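Local coordinates for protein thiosulfate sulfurtransferase YnjE (PDB 2WLR) that catalyses the transfer of a sulfur atom from thiosulfate to cyanide, giving thiocyanate and sulfite, at residues A318-H322 and M349-I355; L64-I68 and R94-L100. All coordinates share one frame; numbering follows the deposited sequence.

Contact 1: residues A318-H322 and M349-I355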
loop_
_atom_site.group_PDB
_atom_site.type_symbol
_atom_site.label_atom_id
_atom_site.label_comp_id
_atom_site.label_asym_id
_atom_site.label_seq_id
_atom_site.Cartn_x
_atom_site.Cartn_y
_atom_site.Cartn_z
ATOM N N ALA A 318 1.008 -21.461 -6.917
ATOM C CA ALA A 318 0.937 -20.056 -6.510
ATOM C C ALA A 318 2.336 -19.567 -6.174
ATOM O O ALA A 318 3.155 -20.309 -5.619
ATOM C CB ALA A 318 -0.006 -19.893 -5.306
ATOM N N ARG A 319 2.602 -18.324 -6.537
ATOM C CA ARG A 319 3.885 -17.697 -6.280
ATOM C C ARG A 319 3.787 -16.862 -5.026
ATOM O O ARG A 319 2.792 -16.179 -4.820
ATOM C CB ARG A 319 4.291 -16.870 -7.479
ATOM C CG ARG A 319 4.586 -17.752 -8.707
ATOM C CD ARG A 319 4.608 -17.013 -10.001
ATOM N NE ARG A 319 5.128 -17.909 -11.053
ATOM C CZ ARG A 319 4.877 -17.781 -12.352
ATOM N NH1 ARG A 319 4.128 -16.805 -12.834
ATOM N NH2 ARG A 319 5.397 -18.669 -13.198
ATOM N N TRP A 320 4.809 -16.861 -4.185
ATOM C CA TRP A 320 4.759 -16.124 -2.932
ATOM C C TRP A 320 4.954 -14.656 -3.184
ATOM O O TRP A 320 5.903 -14.264 -3.831
ATOM C CB TRP A 320 5.862 -16.554 -1.975
ATOM C CG TRP A 320 5.640 -16.037 -0.547
ATOM C CD1 TRP A 320 4.476 -16.044 0.167
ATOM C CD2 TRP A 320 6.629 -15.490 0.331
ATOM N NE1 TRP A 320 4.669 -15.534 1.405
ATOM C CE2 TRP A 320 5.989 -15.197 1.549
ATOM C CE3 TRP A 320 7.999 -15.235 0.208
ATOM C CZ2 TRP A 320 6.657 -14.641 2.624
ATOM C CZ3 TRP A 320 8.655 -14.675 1.279
ATOM C CH2 TRP A 320 7.989 -14.385 2.468
ATOM N N GLY A 321 4.056 -13.829 -2.644
ATOM C CA GLY A 321 4.154 -12.381 -2.823
ATOM C C GLY A 321 4.758 -11.613 -1.665
ATOM O O GLY A 321 4.757 -10.383 -1.680
ATOM N N HIS A 322 5.275 -12.309 -0.660
ATOM C CA HIS A 322 5.566 -11.735 0.638
ATOM C C HIS A 322 4.275 -11.291 1.351
ATOM O O HIS A 322 3.196 -11.305 0.783
ATOM C CB HIS A 322 6.622 -10.623 0.554
ATOM C CG HIS A 322 7.984 -11.143 0.214
ATOM N ND1 HIS A 322 9.015 -11.202 1.128
ATOM C CD2 HIS A 322 8.466 -11.666 -0.927
ATOM C CE1 HIS A 322 10.087 -11.723 0.545
ATOM N NE2 HIS A 322 9.780 -12.014 -0.701
HETATM N N MSE A 349 10.959 -7.574 -4.822
HETATM C CA MSE A 349 10.610 -8.764 -4.084
HETATM C C MSE A 349 9.661 -9.642 -4.895
HETATM O O MSE A 349 9.769 -10.872 -4.846
HETATM C CB MSE A 349 10.166 -8.493 -2.648
HETATM C CG MSE A 349 8.834 -8.029 -2.418
HETATM SE SE MSE A 349 8.735 -7.602 -0.456
HETATM C CE MSE A 349 6.995 -6.803 -0.600
ATOM N N TRP A 350 8.773 -9.025 -5.676
ATOM C CA TRP A 350 7.890 -9.769 -6.584
ATOM C C TRP A 350 8.669 -10.397 -7.753
ATOM O O TRP A 350 8.440 -11.567 -8.099
ATOM C CB TRP A 350 6.705 -8.905 -7.053
ATOM C CG TRP A 350 5.674 -8.679 -5.978
ATOM C CD1 TRP A 350 5.536 -9.377 -4.815
ATOM C CD2 TRP A 350 4.640 -7.698 -5.982
ATOM N NE1 TRP A 350 4.492 -8.880 -4.087
ATOM C CE2 TRP A 350 3.924 -7.859 -4.783
ATOM C CE3 TRP A 350 4.250 -6.710 -6.891
ATOM C CZ2 TRP A 350 2.845 -7.059 -4.439
ATOM C CZ3 TRP A 350 3.182 -5.886 -6.541
ATOM C CH2 TRP A 350 2.479 -6.095 -5.345
ATOM N N LYS A 351 9.599 -9.640 -8.326
ATOM C CA LYS A 351 10.380 -10.146 -9.458
ATOM C C LYS A 351 11.109 -11.411 -9.082
ATOM O O LYS A 351 11.192 -12.350 -9.903
ATOM C CB LYS A 351 11.360 -9.104 -9.982
ATOM C CG LYS A 351 12.226 -9.598 -11.155
ATOM C CD LYS A 351 13.153 -8.510 -11.637
ATOM C CE LYS A 351 13.923 -8.934 -12.874
ATOM N NZ LYS A 351 15.099 -8.023 -13.032
ATOM N N ALA A 352 11.620 -11.465 -7.857
ATOM C CA ALA A 352 12.353 -12.654 -7.360
ATOM C C ALA A 352 11.509 -13.932 -7.378
ATOM O O ALA A 352 12.053 -15.054 -7.450
ATOM C CB ALA A 352 12.933 -12.403 -5.980
ATOM N N TRP A 353 10.190 -13.786 -7.280
ATOM C CA TRP A 353 9.262 -14.924 -7.370
ATOM C C TRP A 353 8.527 -15.005 -8.724
ATOM O O TRP A 353 7.484 -15.653 -8.837
ATOM C CB TRP A 353 8.287 -14.873 -6.193
ATOM C CG TRP A 353 8.781 -15.566 -5.028
ATOM C CD1 TRP A 353 9.573 -15.058 -4.033
ATOM C CD2 TRP A 353 8.534 -16.930 -4.688
ATOM N NE1 TRP A 353 9.807 -16.019 -3.088
ATOM C CE2 TRP A 353 9.203 -17.187 -3.468
ATOM C CE3 TRP A 353 7.818 -17.963 -5.295
ATOM C CZ2 TRP A 353 9.152 -18.439 -2.841
ATOM C CZ3 TRP A 353 7.777 -19.210 -4.662
ATOM C CH2 TRP A 353 8.444 -19.428 -3.455
ATOM N N ASN A 354 9.084 -14.372 -9.745
ATOM C CA ASN A 354 8.521 -14.377 -11.089
ATOM C C ASN A 354 7.129 -13.742 -11.191
ATOM O O ASN A 354 6.284 -14.138 -12.005
ATOM C CB ASN A 354 8.522 -15.813 -11.662
ATOM C CG ASN A 354 8.446 -15.829 -13.171
ATOM O OD1 ASN A 354 8.855 -14.889 -13.835
ATOM N ND2 ASN A 354 7.882 -16.916 -13.727
ATOM N N ILE A 355 6.928 -12.702 -10.393
ATOM C CA ILE A 355 5.723 -11.873 -10.443
ATOM C C ILE A 355 6.101 -10.512 -11.051
ATOM O O ILE A 355 6.950 -9.813 -10.520
ATOM C CB ILE A 355 5.173 -11.671 -9.051
ATOM C CG1 ILE A 355 4.829 -13.004 -8.374
ATOM C CG2 ILE A 355 3.950 -10.714 -9.058
ATOM C CD1 ILE A 355 4.806 -12.951 -6.835
HETATM O O HOH W 1 11.632 -12.021 -3.055
#

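Contact 2: residues L64-I68 and R94-L100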
loop_
_atom_site.group_PDB
_atom_site.type_symbol
_atom_site.label_atom_id
_atom_site.label_comp_id
_atom_site.label_asym_id
_atom_site.label_seq_id
_atom_site.Cartn_x
_atom_site.Cartn_y
_atom_site.Cartn_z
ATOM N N LEU A 64 18.714 -0.954 10.152
ATOM C CA LEU A 64 19.417 -0.097 9.193
ATOM C C LEU A 64 20.483 -0.885 8.397
ATOM O O LEU A 64 20.653 -0.662 7.193
ATOM C CB LEU A 64 20.041 1.126 9.863
ATOM C CG LEU A 64 20.759 2.110 8.915
ATOM C CD1 LEU A 64 19.866 2.614 7.770
ATOM C CD2 LEU A 64 21.361 3.255 9.741
ATOM N N ASN A 65 21.187 -1.795 9.061
ATOM C CA ASN A 65 22.154 -2.618 8.354
ATOM C C ASN A 65 21.440 -3.462 7.308
ATOM O O ASN A 65 21.952 -3.618 6.194
ATOM C CB ASN A 65 22.906 -3.526 9.338
ATOM C CG ASN A 65 23.939 -2.785 10.154
ATOM O OD1 ASN A 65 24.389 -1.686 9.793
ATOM N ND2 ASN A 65 24.352 -3.405 11.271
ATOM N N ALA A 66 20.314 -4.043 7.683
ATOM C CA ALA A 66 19.502 -4.820 6.755
ATOM C C ALA A 66 19.071 -3.983 5.541
ATOM O O ALA A 66 19.124 -4.425 4.394
ATOM C CB ALA A 66 18.321 -5.409 7.472
ATOM N N TRP A 67 18.662 -2.751 5.801
ATOM C CA TRP A 67 18.210 -1.874 4.733
ATOM C C TRP A 67 19.361 -1.541 3.800
ATOM O O TRP A 67 19.237 -1.563 2.569
ATOM C CB TRP A 67 17.628 -0.603 5.368
ATOM C CG TRP A 67 17.035 0.372 4.400
ATOM C CD1 TRP A 67 15.712 0.463 4.056
ATOM C CD2 TRP A 67 17.714 1.408 3.720
ATOM N NE1 TRP A 67 15.554 1.477 3.146
ATOM C CE2 TRP A 67 16.750 2.090 2.935
ATOM C CE3 TRP A 67 19.044 1.835 3.661
ATOM C CZ2 TRP A 67 17.083 3.142 2.084
ATOM C CZ3 TRP A 67 19.377 2.902 2.838
ATOM C CH2 TRP A 67 18.378 3.553 2.051
ATOM N N ILE A 68 20.516 -1.238 4.360
ATOM C CA ILE A 68 21.701 -0.956 3.557
ATOM C C ILE A 68 22.029 -2.159 2.658
ATOM O O ILE A 68 22.227 -1.982 1.453
ATOM C CB ILE A 68 22.889 -0.563 4.461
ATOM C CG1 ILE A 68 22.635 0.826 5.106
ATOM C CG2 ILE A 68 24.212 -0.566 3.671
ATOM C CD1 ILE A 68 23.607 1.181 6.230
ATOM N N ARG A 94 23.459 8.696 11.005
ATOM C CA ARG A 94 23.168 7.276 11.097
ATOM C C ARG A 94 23.942 6.463 10.058
ATOM O O ARG A 94 24.436 5.366 10.355
ATOM C CB ARG A 94 21.660 6.969 11.014
ATOM C CG ARG A 94 20.876 7.262 12.303
ATOM C CD ARG A 94 21.212 6.330 13.465
ATOM N NE ARG A 94 20.873 4.951 13.201
ATOM C CZ ARG A 94 19.679 4.391 13.351
ATOM N NH1 ARG A 94 18.626 5.093 13.737
ATOM N NH2 ARG A 94 19.547 3.099 13.092
ATOM N N LEU A 95 24.057 6.989 8.836
ATOM C CA LEU A 95 24.766 6.226 7.810
ATOM C C LEU A 95 26.259 6.163 8.099
ATOM O O LEU A 95 26.906 5.160 7.792
ATOM C CB LEU A 95 24.490 6.799 6.413
ATOM C CG LEU A 95 23.064 6.603 5.926
ATOM C CD1 LEU A 95 22.957 7.306 4.595
ATOM C CD2 LEU A 95 22.641 5.173 5.778
ATOM N N GLN A 96 26.823 7.239 8.628
ATOM C CA GLN A 96 28.237 7.227 9.053
ATOM C C GLN A 96 28.477 6.159 10.116
ATOM O O GLN A 96 29.408 5.369 10.002
ATOM C CB GLN A 96 28.659 8.592 9.602
ATOM C CG GLN A 96 28.794 9.678 8.545
ATOM C CD GLN A 96 29.034 11.058 9.137
ATOM O OE1 GLN A 96 28.744 11.317 10.308
ATOM N NE2 GLN A 96 29.536 11.960 8.319
ATOM N N LYS A 97 27.608 6.110 11.110
ATOM C CA LYS A 97 27.734 5.124 12.189
ATOM C C LYS A 97 27.497 3.704 11.669
ATOM O O LYS A 97 28.014 2.739 12.244
ATOM C CB LYS A 97 26.802 5.479 13.340
ATOM C CG LYS A 97 27.250 6.707 14.108
ATOM C CD LYS A 97 26.120 7.275 14.954
ATOM C CE LYS A 97 26.466 8.603 15.620
ATOM N NZ LYS A 97 25.305 9.134 16.424
ATOM N N ALA A 98 26.746 3.573 10.570
ATOM C CA ALA A 98 26.541 2.280 9.907
ATOM C C ALA A 98 27.730 1.835 9.053
ATOM O O ALA A 98 27.744 0.726 8.572
ATOM C CB ALA A 98 25.261 2.325 9.037
ATOM N N GLY A 99 28.698 2.712 8.818
ATOM C CA GLY A 99 29.897 2.332 8.092
ATOM C C GLY A 99 30.088 2.903 6.695
ATOM O O GLY A 99 31.113 2.632 6.059
ATOM N N LEU A 100 29.135 3.682 6.186
ATOM C CA LEU A 100 29.271 4.199 4.820
ATOM C C LEU A 100 30.312 5.284 4.831
ATOM O O LEU A 100 30.255 6.162 5.693
ATOM C CB LEU A 100 27.950 4.754 4.288
ATOM C CG LEU A 100 26.945 3.679 3.929
ATOM C CD1 LEU A 100 26.410 3.069 5.172
ATOM C CD2 LEU A 100 25.786 4.223 3.058
HETATM O O HOH W 2 25.862 -1.489 7.727
#

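Contact 1: residues A318-H322 and M349-I355
The imidazole of H322 is sandwiched: SE of M349, a selenomethionine, lies over one face, 4.0 Å from the ring centroid, while CZ3 of W320 sits over the centre of the other. Polarisable selenium suits an aromatic face, as a methionine sulfur would, and M349 CB adds a CH-pi contact. A water joins H322 NE2 (3.0 Å) to M349 O, to which it donates. The broad face of W353 receives W320 CB, 3.7 Å from the centroid of the six-membered ring. A CG anti to the backbone N (chi1 -167°) carries the W320 indole to where its edge meets W353, an offset edge-to-face pair with planes at 75°. In this rhodanese fold, strand 319-320 is the edge of a parallel sheet, and helix 343-351 closes against it with a Schellman motif: I355 N bonds W350 O, N354 N bonds K351 O, and N354, the C-prime residue, has a positive phi that asparagine tolerates. Tryptophan suits 350 because NE1 satisfies the buried G321 O, in the ring plane but bent (2.9 Å, N-H...O 142°). N354 ND2, 3.1 Å from R319 NH2 over the guanidinium face, is a fellow donor: Q286 takes it, while S289 and R285 bind the guanidinium.

Contact 2: residues L64-I68 and R94-L100
The carbonyl O of R94 accepts the helical bond from A98 N at 2.9 Å, and CD2 of L64 leans against the same oxygen from the facing helix. This is helix-to-helix packing within the first rhodanese domain, where helix 85-97 forms the beta-alpha-beta crossover between strands 79-82 and 103-105. L64 reaches across with CG anti to its amide nitrogen (chi1 -178°), and CD2 sits between R94 CB and the guanidinium. The R94 chain, bent at chi2 and chi3, turns back toward L64 and meets it obliquely, NH2 lying 3.8 Å from L64 CD2. Its charge is met by backbone carbonyls, M59 O for NH2 and L56 O for NH1. The small A98 lets the helices come near: I68 CD1 is 3.5 Å from A98 CB, tight for two carbons, and L64 CD2 is 4.1 Å from it. G99, with positive phi, ends helix 85-97 in a Schellman motif, its N bonding Q96 O and L100 N bonding L95 O; a CB here would press on A98 O, so glycine suits the place. I68 CD1 also meets L95 CD2 at 4.1 Å and L100 CD1 at 3.5 Å, the I68 and L100 chains running past each other in opposite directions.

How the contacts relate
Contacts 1 and 2 belong to different rhodanese domains, the third and the first, and do not touch: their centres are about 27 Å apart and their nearest atoms about 12 Å. Helices 343-351 and 61-70 each follow an edge strand of a parallel sheet. Contact 1 ties its helix end back to that strand, whereas contact 2 joins its helix to the next one along the chain. Contact 1 alone lies near the chemistry: the W320 side chain is about 8 Å from that of R370, a probable substrate-binding residue in the domain of the persulfide-forming C365, and W353 NE1 hydrogen-bonds a sulfonate oxygen of a buffer molecule probably left from crystallisation. Contact 2 lies away from these sites.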